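Local coordinates for capsid protein (Macrobrachium rosenbergii nodavirus, PDB 5YKU) that builds the shell of the virus particle, its protrusion domain, a small all-beta unit, forming the dimeric spikes on the outside, at residues Ile16-Pro21 with Pro112-Ile117; Val20-Leu25 with Leu100-Gln105; Thr30-Gly35 with Glu95-Leu100; Ile44-Asp49 with Gly70-Phe75. One frame throughout, in Å; residues are numbered along the deposited sequence.

Interaction 1 of 4, residues Ile16-Pro21 with Pro112-Ile117; sequences IGNWVP and PYQYRI
I16 opens the contact by resting its CG2 methyl over one face of the R116 guanidinium, 3.5 Å from R116 NH1. The two side chains lie alongside and point the same way, and NH1 is held by the carbonyl of A13. At G17 the strands exchange a pair of backbone hydrogen bonds with Y115, of which Y115 N to G17 O measures 2.9 Å. The glycine, bare of any side chain, is covered by the tyrosine ring: Y115 CG stands between its own backbone N and carbonyl carbon (chi1 71°), and G17 CA sits over the ring face, 3.8 Å from the centroid, as a CH-pi contact. This is antiparallel pairing at the margin of the domain's beta sheet, strand 10-18 being outermost within the chain and 114-121 its neighbour. N18 faces Q114 as a non-hydrogen-bonded pair, and a water donates to N18 OD1 (2.7 Å) and accepts from Q114 NE2, while Q114 OE1 takes the backbone N-H of D49. A second water links N18 O with Y115 OH. W19 N then donates to Y113 O at 2.9 Å. The indole meets Y115 obliquely, planes 49° apart, with Y115 CD2 3.5 Å above the middle of the W19 ring system. Past it, W19 O touches P112 CB at 3.4 Å, and P21 CG reaches P112 CG at 3.8 Å.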
loop_
_atom_site.group_PDB
_atom_site.type_symbol
_atom_site.label_atom_id
_atom_site.label_comp_id
_atom_site.label_asym_id
_atom_site.label_seq_id
_atom_site.Cartn_x
_atom_site.Cartn_y
_atom_site.Cartn_z
ATOM N N ILE A 16 5.199 -1.601 -7.892
ATOM C CA ILE A 16 3.729 -1.659 -7.806
ATOM C C ILE A 16 3.321 -3.008 -7.354
ATOM O O ILE A 16 4.038 -4.042 -7.530
ATOM C CB ILE A 16 3.039 -1.228 -9.090
ATOM C CG1 ILE A 16 3.498 -2.138 -10.270
ATOM C CG2 ILE A 16 3.298 0.219 -9.391
ATOM C CD1 ILE A 16 2.667 -1.971 -11.525
ATOM N N GLY A 17 2.185 -3.116 -6.718
ATOM C CA GLY A 17 1.647 -4.359 -6.336
ATOM C C GLY A 17 0.206 -4.308 -5.974
ATOM O O GLY A 17 -0.462 -3.275 -6.016
ATOM N N ASN A 18 -0.365 -5.465 -5.692
ATOM C CA ASN A 18 -1.763 -5.670 -5.367
ATOM C C ASN A 18 -1.928 -6.042 -3.941
ATOM O O ASN A 18 -1.191 -6.855 -3.374
ATOM C CB ASN A 18 -2.313 -6.804 -6.236
ATOM C CG ASN A 18 -2.360 -6.453 -7.655
ATOM O OD1 ASN A 18 -2.526 -5.333 -8.091
ATOM N ND2 ASN A 18 -2.306 -7.498 -8.494
ATOM N N TRP A 19 -2.918 -5.446 -3.303
ATOM C CA TRP A 19 -3.393 -5.915 -2.012
ATOM C C TRP A 19 -4.256 -7.154 -2.200
ATOM O O TRP A 19 -5.158 -7.152 -3.045
ATOM C CB TRP A 19 -4.252 -4.805 -1.338
ATOM C CG TRP A 19 -3.516 -3.550 -1.055
ATOM C CD1 TRP A 19 -3.755 -2.333 -1.633
ATOM C CD2 TRP A 19 -2.415 -3.349 -0.167
ATOM N NE1 TRP A 19 -2.893 -1.399 -1.148
ATOM C CE2 TRP A 19 -2.035 -1.978 -0.237
ATOM C CE3 TRP A 19 -1.671 -4.194 0.659
ATOM C CZ2 TRP A 19 -1.015 -1.441 0.515
ATOM C CZ3 TRP A 19 -0.662 -3.660 1.417
ATOM C CH2 TRP A 19 -0.344 -2.295 1.391
ATOM N N VAL A 20 -3.963 -8.203 -1.456
ATOM C CA VAL A 20 -4.765 -9.407 -1.567
ATOM C C VAL A 20 -6.255 -9.097 -1.312
ATOM O O VAL A 20 -6.518 -8.472 -0.275
ATOM C CB VAL A 20 -4.232 -10.406 -0.567
ATOM C CG1 VAL A 20 -5.104 -11.676 -0.558
ATOM C CG2 VAL A 20 -2.785 -10.843 -0.862
ATOM N N PRO A 21 -7.160 -9.510 -2.157
ATOM C CA PRO A 21 -8.584 -9.234 -1.897
ATOM C C PRO A 21 -9.137 -9.998 -0.721
ATOM O O PRO A 21 -8.651 -11.086 -0.377
ATOM C CB PRO A 21 -9.255 -9.612 -3.155
ATOM C CG PRO A 21 -8.186 -9.603 -4.235
ATOM C CD PRO A 21 -6.972 -10.065 -3.498
ATOM N N PRO A 112 -8.256 -6.657 -7.005
ATOM C CA PRO A 112 -7.376 -6.071 -5.997
ATOM C C PRO A 112 -7.319 -4.556 -6.102
ATOM O O PRO A 112 -7.414 -3.973 -7.180
ATOM C CB PRO A 112 -6.021 -6.655 -6.271
ATOM C CG PRO A 112 -6.303 -7.950 -7.063
ATOM C CD PRO A 112 -7.536 -7.705 -7.822
ATOM N N TYR A 113 -7.179 -3.929 -4.942
ATOM C CA TYR A 113 -6.703 -2.551 -4.913
ATOM C C TYR A 113 -5.207 -2.582 -5.028
ATOM O O TYR A 113 -4.528 -3.623 -4.799
ATOM C CB TYR A 113 -7.216 -1.868 -3.661
ATOM C CG TYR A 113 -8.706 -1.534 -3.765
ATOM C CD1 TYR A 113 -9.130 -0.673 -4.782
ATOM C CD2 TYR A 113 -9.629 -2.003 -2.885
ATOM C CE1 TYR A 113 -10.497 -0.302 -4.924
ATOM C CE2 TYR A 113 -10.998 -1.662 -2.999
ATOM C CZ TYR A 113 -11.395 -0.832 -4.032
ATOM O OH TYR A 113 -12.694 -0.455 -4.193
ATOM N N GLN A 114 -4.618 -1.437 -5.410
ATOM C CA GLN A 114 -3.257 -1.349 -6.004
ATOM C C GLN A 114 -2.448 -0.297 -5.326
ATOM O O GLN A 114 -2.945 0.758 -4.936
ATOM C CB GLN A 114 -3.424 -1.005 -7.484
ATOM C CG GLN A 114 -4.212 -2.093 -8.276
ATOM C CD GLN A 114 -4.893 -1.509 -9.464
ATOM O OE1 GLN A 114 -5.702 -0.557 -9.375
ATOM N NE2 GLN A 114 -4.677 -2.051 -10.639
ATOM N N TYR A 115 -1.169 -0.544 -5.177
ATOM C CA TYR A 115 -0.267 0.330 -4.495
ATOM C C TYR A 115 1.021 0.542 -5.255
ATOM O O TYR A 115 1.427 -0.254 -6.103
ATOM C CB TYR A 115 0.029 -0.177 -3.063
ATOM C CG TYR A 115 0.877 -1.418 -3.030
ATOM C CD1 TYR A 115 2.242 -1.391 -3.247
ATOM C CD2 TYR A 115 0.289 -2.650 -2.713
ATOM C CE1 TYR A 115 2.976 -2.604 -3.128
ATOM C CE2 TYR A 115 0.970 -3.812 -2.703
ATOM C CZ TYR A 115 2.329 -3.769 -2.883
ATOM O OH TYR A 115 3.049 -4.981 -2.851
ATOM N N ARG A 116 1.667 1.698 -4.980
ATOM C CA ARG A 116 2.959 2.124 -5.568
ATOM C C ARG A 116 3.888 2.478 -4.439
ATOM O O ARG A 116 3.504 3.273 -3.568
ATOM C CB ARG A 116 2.723 3.273 -6.520
ATOM C CG ARG A 116 4.025 3.765 -7.154
ATOM C CD ARG A 116 3.757 4.981 -8.071
ATOM N NE ARG A 116 2.752 4.722 -9.076
ATOM C CZ ARG A 116 2.887 3.977 -10.144
ATOM N NH1 ARG A 116 4.037 3.468 -10.493
ATOM N NH2 ARG A 116 1.816 3.856 -10.940
ATOM N N ILE A 117 5.074 1.964 -4.478
ATOM C CA ILE A 117 6.097 2.298 -3.462
ATOM C C ILE A 117 7.105 3.204 -4.044
ATOM O O ILE A 117 7.584 3.017 -5.208
ATOM C CB ILE A 117 6.741 1.027 -2.905
ATOM C CG1 ILE A 117 5.697 0.271 -2.068
ATOM C CG2 ILE A 117 7.984 1.374 -2.064
ATOM C CD1 ILE A 117 6.104 -1.060 -1.518
HETATM O O HOH W 1 1.685 -7.229 -3.308
HETATM O O HOH W 2 -3.982 -4.971 -10.364
HETATM O O HOH W 3 -7.512 -5.749 -2.615
#

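Interaction 2 of 4, residues Val20-Leu25 with Leu100-Gln105; sequences VPPTEL and LVTDYQ
The loop joining strand 10-18 to strand 26-33 lies against the final residues of strand 96-104 here, P22 and L25 meeting T102 and Y104. P22 and Y104 reach toward each other tip to tip: P22 CG stands over one face of the phenol, 3.8 Å from the ring centroid and 24° off its normal, a CH-pi contact displaced toward the rim near CE2. The same proline rests its CB on T102 OG1 at 3.4 Å. That hydroxyl lies between its own backbone N and carbonyl carbon (chi1 56°) and shares a water, 2.7 Å from OG1, with the carbonyl oxygen of E24; the water also makes a weak bond to L25 O and sits over the face of Y104 that P22 covers. One direct hydrogen bond ties the two segments. Y104 N donates to L25 O at 2.9 Å, almost perfectly straight at 177° and in the carbonyl plane, while D103 CA adds a CH···O contact to the same oxygen. D103 turns its carboxylate to a salt bridge with K26, next in the chain after the loop. On the outer side, the L25 side chain runs beside the backbone of Y104 and Q105, with L25 CB 3.4 Å from Y104 O and L25 CD1 3.8 Å from Q105 O.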
loop_
_atom_site.group_PDB
_atom_site.type_symbol
_atom_site.label_atom_id
_atom_site.label_comp_id
_atom_site.label_asym_id
_atom_site.label_seq_id
_atom_site.Cartn_x
_atom_site.Cartn_y
_atom_site.Cartn_z
ATOM N N VAL A 20 -3.963 -8.203 -1.456
ATOM C CA VAL A 20 -4.765 -9.407 -1.567
ATOM C C VAL A 20 -6.255 -9.097 -1.312
ATOM O O VAL A 20 -6.518 -8.472 -0.275
ATOM C CB VAL A 20 -4.232 -10.406 -0.567
ATOM C CG1 VAL A 20 -5.104 -11.676 -0.558
ATOM C CG2 VAL A 20 -2.785 -10.843 -0.862
ATOM N N PRO A 21 -7.160 -9.510 -2.157
ATOM C CA PRO A 21 -8.584 -9.234 -1.897
ATOM C C PRO A 21 -9.137 -9.998 -0.721
ATOM O O PRO A 21 -8.651 -11.086 -0.377
ATOM C CB PRO A 21 -9.255 -9.612 -3.155
ATOM C CG PRO A 21 -8.186 -9.603 -4.235
ATOM C CD PRO A 21 -6.972 -10.065 -3.498
ATOM N N PRO A 22 -10.128 -9.468 -0.073
ATOM C CA PRO A 22 -10.813 -10.195 0.989
ATOM C C PRO A 22 -11.619 -11.331 0.390
ATOM O O PRO A 22 -11.941 -11.414 -0.759
ATOM C CB PRO A 22 -11.808 -9.127 1.582
ATOM C CG PRO A 22 -12.112 -8.256 0.449
ATOM C CD PRO A 22 -10.816 -8.179 -0.390
ATOM N N THR A 23 -11.917 -12.282 1.294
ATOM C CA THR A 23 -12.757 -13.450 0.964
ATOM C C THR A 23 -14.110 -13.371 1.610
ATOM O O THR A 23 -14.855 -14.306 1.415
ATOM C CB THR A 23 -12.085 -14.759 1.456
ATOM O OG1 THR A 23 -11.799 -14.706 2.830
ATOM C CG2 THR A 23 -10.773 -15.006 0.734
ATOM N N GLU A 24 -14.337 -12.342 2.367
ATOM C CA GLU A 24 -15.643 -12.130 3.079
ATOM C C GLU A 24 -15.992 -10.641 2.907
ATOM O O GLU A 24 -15.128 -9.808 2.583
ATOM C CB GLU A 24 -15.577 -12.497 4.556
ATOM C CG GLU A 24 -15.270 -13.965 4.816
ATOM C CD GLU A 24 -16.389 -14.862 4.384
ATOM O OE1 GLU A 24 -17.586 -14.532 4.479
ATOM O OE2 GLU A 24 -16.161 -16.096 3.988
ATOM N N LEU A 25 -17.224 -10.274 3.145
ATOM C CA LEU A 25 -17.696 -8.895 3.011
ATOM C C LEU A 25 -17.138 -8.009 3.990
ATOM O O LEU A 25 -16.844 -6.809 3.627
ATOM C CB LEU A 25 -19.259 -8.808 3.013
ATOM C CG LEU A 25 -19.910 -9.595 1.937
ATOM C CD1 LEU A 25 -21.465 -9.422 2.053
ATOM C CD2 LEU A 25 -19.457 -9.300 0.565
ATOM N N LEU A 100 -5.189 -4.365 6.763
ATOM C CA LEU A 100 -6.254 -4.067 5.876
ATOM C C LEU A 100 -7.586 -4.284 6.518
ATOM O O LEU A 100 -7.839 -5.321 7.124
ATOM C CB LEU A 100 -6.205 -4.870 4.585
ATOM C CG LEU A 100 -4.917 -4.713 3.724
ATOM C CD1 LEU A 100 -3.855 -5.721 4.199
ATOM C CD2 LEU A 100 -5.201 -4.884 2.266
ATOM N N VAL A 101 -8.470 -3.311 6.478
ATOM C CA VAL A 101 -9.842 -3.401 6.958
ATOM C C VAL A 101 -10.755 -3.187 5.769
ATOM O O VAL A 101 -10.671 -2.098 5.119
ATOM C CB VAL A 101 -10.112 -2.423 8.069
ATOM C CG1 VAL A 101 -11.602 -2.510 8.505
ATOM C CG2 VAL A 101 -9.166 -2.546 9.259
ATOM N N THR A 102 -11.493 -4.196 5.415
ATOM C CA THR A 102 -12.349 -4.163 4.220
ATOM C C THR A 102 -13.779 -4.249 4.592
ATOM O O THR A 102 -14.168 -4.986 5.459
ATOM C CB THR A 102 -11.955 -5.160 3.169
ATOM O OG1 THR A 102 -11.959 -6.471 3.766
ATOM C CG2 THR A 102 -10.543 -4.906 2.625
ATOM N N ASP A 103 -14.619 -3.515 3.900
ATOM C CA ASP A 103 -16.064 -3.480 4.056
ATOM C C ASP A 103 -16.633 -3.336 2.626
ATOM O O ASP A 103 -16.619 -2.261 2.025
ATOM C CB ASP A 103 -16.487 -2.298 4.962
ATOM C CG ASP A 103 -17.955 -2.185 5.070
ATOM O OD1 ASP A 103 -18.734 -2.851 4.404
ATOM O OD2 ASP A 103 -18.320 -1.199 5.789
ATOM N N TYR A 104 -16.994 -4.441 2.029
ATOM C CA TYR A 104 -17.443 -4.545 0.665
ATOM C C TYR A 104 -18.927 -4.865 0.672
ATOM O O TYR A 104 -19.308 -5.863 1.317
ATOM C CB TYR A 104 -16.661 -5.609 -0.106
ATOM C CG TYR A 104 -15.219 -5.369 -0.495
ATOM C CD1 TYR A 104 -14.428 -4.404 0.145
ATOM C CD2 TYR A 104 -14.611 -6.127 -1.500
ATOM C CE1 TYR A 104 -13.085 -4.220 -0.192
ATOM C CE2 TYR A 104 -13.313 -5.937 -1.843
ATOM C CZ TYR A 104 -12.524 -5.010 -1.157
ATOM O OH TYR A 104 -11.190 -4.786 -1.473
ATOM N N GLN A 105 -19.765 -4.154 -0.021
ATOM C CA GLN A 105 -21.214 -4.508 -0.055
ATOM C C GLN A 105 -21.413 -5.793 -0.762
ATOM O O GLN A 105 -22.204 -6.639 -0.350
ATOM C CB GLN A 105 -21.996 -3.420 -0.684
ATOM C CG GLN A 105 -23.512 -3.743 -0.773
ATOM C CD GLN A 105 -24.227 -2.689 -1.520
ATOM O OE1 GLN A 105 -24.610 -2.962 -2.709
ATOM N NE2 GLN A 105 -24.348 -1.619 -0.992
HETATM O O HOH W 4 -14.284 -7.256 2.719
#

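Interaction 3 of 4, residues Thr30-Gly35 with Glu95-Leu100; sequences TQDITG and EATFTL
I33 and F98 form the tight side of this strand pair, crossing obliquely with I33 CD1 3.6 Å from F98 CE1. Beside them L100 CD1 rests on Q31 CB, and Q31 O lies at the edge of the F98 ring, in its plane. F98 is further enclosed edge-to-face by W19 and F88, which makes this face part of the apolar interior. Two pairs of backbone hydrogen bonds, Q31 with F98 and I33 with A96, hold the strands in register. The other face, lined by T30, D32, T97 and T99, is polar and hydrated. T97 OG1 donates to D32 OD1 at 2.6 Å, coming from above the carboxylate, 51° out of its plane. Both side chains are turned alike, D32 CG (chi1 -67°) and T97 OG1 each anti to the carbonyl carbon, and they lie side by side. Farther along, T34 OG1 donates to E95 OE2 at 2.7 Å, on the anti side. D32 OD2 and E95 OE1 approach to 3.7 Å, and a water donates to both, 2.6 Å from D32 OD2. E95 OE2 also binds a zinc ion, whose charge probably eases the repulsion between the two acids. This is a twisted antiparallel pair, strand 26-33 being outermost within the chain and strand 96-104 its neighbour in the domain's all-beta fold, with E95, just before strand 96-104, as a zinc ligand.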
loop_
_atom_site.group_PDB
_atom_site.type_symbol
_atom_site.label_atom_id
_atom_site.label_comp_id
_atom_site.label_asym_id
_atom_site.label_seq_id
_atom_site.Cartn_x
_atom_site.Cartn_y
_atom_site.Cartn_z
ATOM N N THR A 30 -3.959 -9.029 7.472
ATOM C CA THR A 30 -2.667 -8.456 7.210
ATOM C C THR A 30 -2.049 -8.913 5.934
ATOM O O THR A 30 -2.399 -9.917 5.388
ATOM C CB THR A 30 -1.704 -8.649 8.359
ATOM O OG1 THR A 30 -1.440 -10.062 8.483
ATOM C CG2 THR A 30 -2.231 -8.117 9.674
ATOM N N GLN A 31 -1.085 -8.152 5.451
ATOM C CA GLN A 31 -0.266 -8.485 4.281
ATOM C C GLN A 31 1.115 -8.031 4.534
ATOM O O GLN A 31 1.345 -6.868 4.930
ATOM C CB GLN A 31 -0.789 -7.835 3.024
ATOM C CG GLN A 31 -0.074 -8.227 1.760
ATOM C CD GLN A 31 -0.789 -7.804 0.514
ATOM O OE1 GLN A 31 -2.013 -7.675 0.505
ATOM N NE2 GLN A 31 -0.126 -7.631 -0.578
ATOM N N ASP A 32 2.114 -8.853 4.275
ATOM C CA ASP A 32 3.516 -8.483 4.317
ATOM C C ASP A 32 4.041 -8.164 2.982
ATOM O O ASP A 32 3.995 -9.023 2.071
ATOM C CB ASP A 32 4.354 -9.674 4.945
ATOM C CG ASP A 32 4.092 -9.950 6.334
ATOM O OD1 ASP A 32 3.379 -9.240 7.035
ATOM O OD2 ASP A 32 4.759 -10.931 6.881
ATOM N N ILE A 33 4.442 -6.943 2.756
ATOM C CA ILE A 33 5.162 -6.571 1.533
ATOM C C ILE A 33 6.575 -6.995 1.742
ATOM O O ILE A 33 7.181 -6.751 2.818
ATOM C CB ILE A 33 5.038 -5.079 1.236
ATOM C CG1 ILE A 33 3.585 -4.708 0.976
ATOM C CG2 ILE A 33 5.906 -4.640 0.061
ATOM C CD1 ILE A 33 3.302 -3.268 0.521
ATOM N N THR A 34 7.183 -7.618 0.760
ATOM C CA THR A 34 8.520 -8.220 0.900
ATOM C C THR A 34 9.395 -7.762 -0.256
ATOM O O THR A 34 8.953 -7.121 -1.187
ATOM C CB THR A 34 8.365 -9.735 1.028
ATOM O OG1 THR A 34 9.578 -10.383 1.453
ATOM C CG2 THR A 34 8.021 -10.253 -0.355
ATOM N N GLY A 35 10.704 -8.065 -0.113
ATOM C CA GLY A 35 11.627 -7.742 -1.145
ATOM C C GLY A 35 12.143 -6.323 -1.152
ATOM O O GLY A 35 12.614 -5.821 -2.170
ATOM N N GLU A 95 10.914 -6.297 4.873
ATOM C CA GLU A 95 9.503 -6.401 4.846
ATOM C C GLU A 95 8.819 -5.302 5.623
ATOM O O GLU A 95 9.368 -4.655 6.497
ATOM C CB GLU A 95 9.088 -7.796 5.387
ATOM C CG GLU A 95 9.649 -8.966 4.629
ATOM C CD GLU A 95 8.866 -10.292 4.908
ATOM O OE1 GLU A 95 8.251 -10.405 5.900
ATOM O OE2 GLU A 95 9.022 -11.054 3.987
ATOM N N ALA A 96 7.500 -5.192 5.353
ATOM C CA ALA A 96 6.639 -4.358 6.175
ATOM C C ALA A 96 5.271 -4.975 6.202
ATOM O O ALA A 96 4.775 -5.400 5.158
ATOM C CB ALA A 96 6.623 -2.923 5.651
ATOM N N THR A 97 4.657 -5.012 7.354
ATOM C CA THR A 97 3.353 -5.586 7.525
ATOM C C THR A 97 2.319 -4.498 7.588
ATOM O O THR A 97 2.465 -3.498 8.282
ATOM C CB THR A 97 3.272 -6.394 8.812
ATOM O OG1 THR A 97 4.231 -7.476 8.758
ATOM C CG2 THR A 97 1.901 -7.003 9.048
ATOM N N PHE A 98 1.245 -4.666 6.873
ATOM C CA PHE A 98 0.057 -3.783 6.806
ATOM C C PHE A 98 -1.177 -4.463 7.261
ATOM O O PHE A 98 -1.330 -5.667 7.057
ATOM C CB PHE A 98 -0.146 -3.288 5.345
ATOM C CG PHE A 98 1.031 -2.477 4.864
ATOM C CD1 PHE A 98 2.184 -3.118 4.359
ATOM C CD2 PHE A 98 1.014 -1.119 4.873
ATOM C CE1 PHE A 98 3.294 -2.368 3.987
ATOM C CE2 PHE A 98 2.128 -0.389 4.486
ATOM C CZ PHE A 98 3.268 -1.008 4.045
ATOM N N THR A 99 -2.033 -3.687 7.873
ATOM C CA THR A 99 -3.367 -4.143 8.288
ATOM C C THR A 99 -4.404 -3.572 7.385
ATOM O O THR A 99 -4.445 -2.327 7.170
ATOM C CB THR A 99 -3.680 -3.760 9.726
ATOM O OG1 THR A 99 -2.747 -4.498 10.568
ATOM C CG2 THR A 99 -5.070 -4.211 10.147
ATOM N N LEU A 100 -5.189 -4.365 6.763
ATOM C CA LEU A 100 -6.254 -4.067 5.876
ATOM C C LEU A 100 -7.586 -4.284 6.518
ATOM O O LEU A 100 -7.839 -5.321 7.124
ATOM C CB LEU A 100 -6.205 -4.870 4.585
ATOM C CG LEU A 100 -4.917 -4.713 3.724
ATOM C CD1 LEU A 100 -3.855 -5.721 4.199
ATOM C CD2 LEU A 100 -5.201 -4.884 2.266
HETATM O O HOH W 5 6.202 -12.680 5.552
#

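Interaction 4 of 4, residues Ile44-Asp49 with Gly70-Phe75; sequences IVPYMD and GSISYF
Y74 OH is gripped by two hydrogen bonds while it packs on P46: it donates to Q114 O and accepts from W19 NE1. Both bonds hold the phenol against P46, whose CB lies 3.5 Å from Y74 OH and 3.4 Å from Y74 CE1, oblique to the ring. Between the segments themselves there is no hydrogen bond, for strands 41-47 and 69-75 are not neighbours in the antiparallel sheet; strand 81-89 runs between them, so the two point the same way, 8° apart. Their axes come within 7.4 Å, less than two ordinary strand spacings, consistent with a sheet strongly curled at this point. I72 turns its CG2 onto P46 CB at 3.7 Å, and its CD1 ends 3.6 Å from I44 O. M48, a selenomethionine, is bent at chi3 (-70°), which brings its CE to the edge of the Y74 ring, 3.9 Å from Y74 CD1 and near the ring plane, where Y47 O also lies.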
loop_
_atom_site.group_PDB
_atom_site.type_symbol
_atom_site.label_atom_id
_atom_site.label_comp_id
_atom_site.label_asym_id
_atom_site.label_seq_id
_atom_site.Cartn_x
_atom_site.Cartn_y
_atom_site.Cartn_z
ATOM N N ILE A 44 4.480 4.727 0.583
ATOM C CA ILE A 44 3.539 3.932 -0.260
ATOM C C ILE A 44 2.281 4.771 -0.462
ATOM O O ILE A 44 1.744 5.371 0.516
ATOM C CB ILE A 44 3.283 2.561 0.403
ATOM C CG1 ILE A 44 2.383 1.682 -0.451
ATOM C CG2 ILE A 44 2.754 2.670 1.841
ATOM C CD1 ILE A 44 2.318 0.284 0.026
ATOM N N VAL A 45 1.859 4.789 -1.685
ATOM C CA VAL A 45 0.653 5.516 -2.092
ATOM C C VAL A 45 -0.286 4.624 -2.854
ATOM O O VAL A 45 0.157 3.634 -3.461
ATOM C CB VAL A 45 0.962 6.738 -3.009
ATOM C CG1 VAL A 45 1.814 7.706 -2.250
ATOM C CG2 VAL A 45 1.634 6.339 -4.310
ATOM N N PRO A 46 -1.565 4.840 -2.795
ATOM C CA PRO A 46 -2.516 4.135 -3.636
ATOM C C PRO A 46 -2.448 4.583 -5.039
ATOM O O PRO A 46 -2.122 5.743 -5.305
ATOM C CB PRO A 46 -3.852 4.448 -2.997
ATOM C CG PRO A 46 -3.651 5.865 -2.428
ATOM C CD PRO A 46 -2.215 5.894 -2.004
ATOM N N TYR A 47 -2.773 3.724 -5.956
ATOM C CA TYR A 47 -3.094 4.123 -7.356
ATOM C C TYR A 47 -4.274 3.312 -7.775
ATOM O O TYR A 47 -4.689 2.372 -7.070
ATOM C CB TYR A 47 -1.896 4.010 -8.322
ATOM C CG TYR A 47 -1.563 2.623 -8.819
ATOM C CD1 TYR A 47 -2.110 2.190 -10.042
ATOM C CD2 TYR A 47 -0.720 1.751 -8.180
ATOM C CE1 TYR A 47 -1.821 0.938 -10.562
ATOM C CE2 TYR A 47 -0.430 0.514 -8.654
ATOM C CZ TYR A 47 -1.018 0.128 -9.839
ATOM O OH TYR A 47 -0.709 -1.168 -10.320
HETATM N N MSE A 48 -4.859 3.608 -8.895
HETATM C CA MSE A 48 -5.998 2.875 -9.420
HETATM C C MSE A 48 -5.888 2.739 -10.909
HETATM O O MSE A 48 -5.759 3.700 -11.677
HETATM C CB MSE A 48 -7.307 3.511 -8.978
HETATM C CG MSE A 48 -8.492 2.618 -9.117
HETATM SE SE MSE A 48 -10.037 3.277 -8.056
HETATM C CE MSE A 48 -9.359 2.908 -6.275
ATOM N N ASP A 49 -6.105 1.503 -11.354
ATOM C CA ASP A 49 -6.302 1.170 -12.760
ATOM C C ASP A 49 -7.220 -0.037 -12.701
ATOM O O ASP A 49 -6.733 -1.185 -12.687
ATOM C CB ASP A 49 -4.974 0.890 -13.481
ATOM C CG ASP A 49 -5.216 0.475 -14.863
ATOM O OD1 ASP A 49 -6.282 0.585 -15.422
ATOM O OD2 ASP A 49 -4.191 0.056 -15.567
ATOM N N GLY A 70 0.389 6.990 8.828
ATOM C CA GLY A 70 -0.512 7.286 7.760
ATOM C C GLY A 70 -1.562 6.254 7.581
ATOM O O GLY A 70 -1.629 5.213 8.237
ATOM N N SER A 71 -2.456 6.501 6.628
ATOM C CA SER A 71 -3.510 5.604 6.236
ATOM C C SER A 71 -3.805 5.772 4.795
ATOM O O SER A 71 -3.605 6.867 4.262
ATOM C CB SER A 71 -4.748 5.889 7.097
ATOM O OG SER A 71 -5.896 5.116 6.913
ATOM N N ILE A 72 -4.202 4.700 4.165
ATOM C CA ILE A 72 -4.605 4.665 2.770
ATOM C C ILE A 72 -6.077 4.239 2.644
ATOM O O ILE A 72 -6.505 3.307 3.330
ATOM C CB ILE A 72 -3.708 3.765 1.912
ATOM C CG1 ILE A 72 -2.334 4.338 1.824
ATOM C CG2 ILE A 72 -4.286 3.534 0.533
ATOM C CD1 ILE A 72 -1.275 3.509 1.171
ATOM N N SER A 73 -6.826 4.949 1.789
ATOM C CA SER A 73 -8.222 4.672 1.588
ATOM C C SER A 73 -8.523 4.368 0.171
ATOM O O SER A 73 -8.156 5.161 -0.752
ATOM C CB SER A 73 -9.073 5.841 1.994
ATOM O OG SER A 73 -9.100 6.017 3.400
ATOM N N TYR A 74 -9.294 3.296 -0.119
ATOM C CA TYR A 74 -9.846 2.969 -1.410
ATOM C C TYR A 74 -11.344 2.911 -1.335
ATOM O O TYR A 74 -11.906 2.332 -0.396
ATOM C CB TYR A 74 -9.361 1.638 -1.908
ATOM C CG TYR A 74 -7.857 1.511 -2.053
ATOM C CD1 TYR A 74 -7.204 1.839 -3.252
ATOM C CD2 TYR A 74 -7.120 0.999 -1.019
ATOM C CE1 TYR A 74 -5.835 1.705 -3.367
ATOM C CE2 TYR A 74 -5.744 0.827 -1.146
ATOM C CZ TYR A 74 -5.111 1.173 -2.312
ATOM O OH TYR A 74 -3.738 1.034 -2.430
ATOM N N PHE A 75 -12.025 3.385 -2.364
ATOM C CA PHE A 75 -13.491 3.184 -2.539
ATOM C C PHE A 75 -13.785 3.351 -3.958
ATOM O O PHE A 75 -13.299 4.299 -4.591
ATOM C CB PHE A 75 -14.294 4.175 -1.695
ATOM C CG PHE A 75 -15.732 3.788 -1.534
ATOM C CD1 PHE A 75 -16.040 2.650 -0.812
ATOM C CD2 PHE A 75 -16.742 4.448 -2.091
ATOM C CE1 PHE A 75 -17.350 2.277 -0.544
ATOM C CE2 PHE A 75 -18.087 4.045 -1.891
ATOM C CZ PHE A 75 -18.387 3.021 -1.072
#

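How the interactions relate
Interactions 1 and 3 are the paired edges of one sheet: each joins an outermost strand of the chain to its neighbour through backbone hydrogen bonds, with a buried apolar face and a polar, watered one. They meet inside, where I33 packs on Y115, and Q31 spans them by its amide, bonding V20 N and N18 O. Interaction 4 is as central as interaction 1 and, with no hydrogen bond between its segments, works by side-chain packing, yet I44 reaches I33 and F98 of interaction 3. Interaction 2, its centre about 15 Å from the chain's centre, is the loop-on-strand contact, sharing V20 and P21 with interaction 1 and L100 with interaction 3. Interaction 3 binds zinc directly.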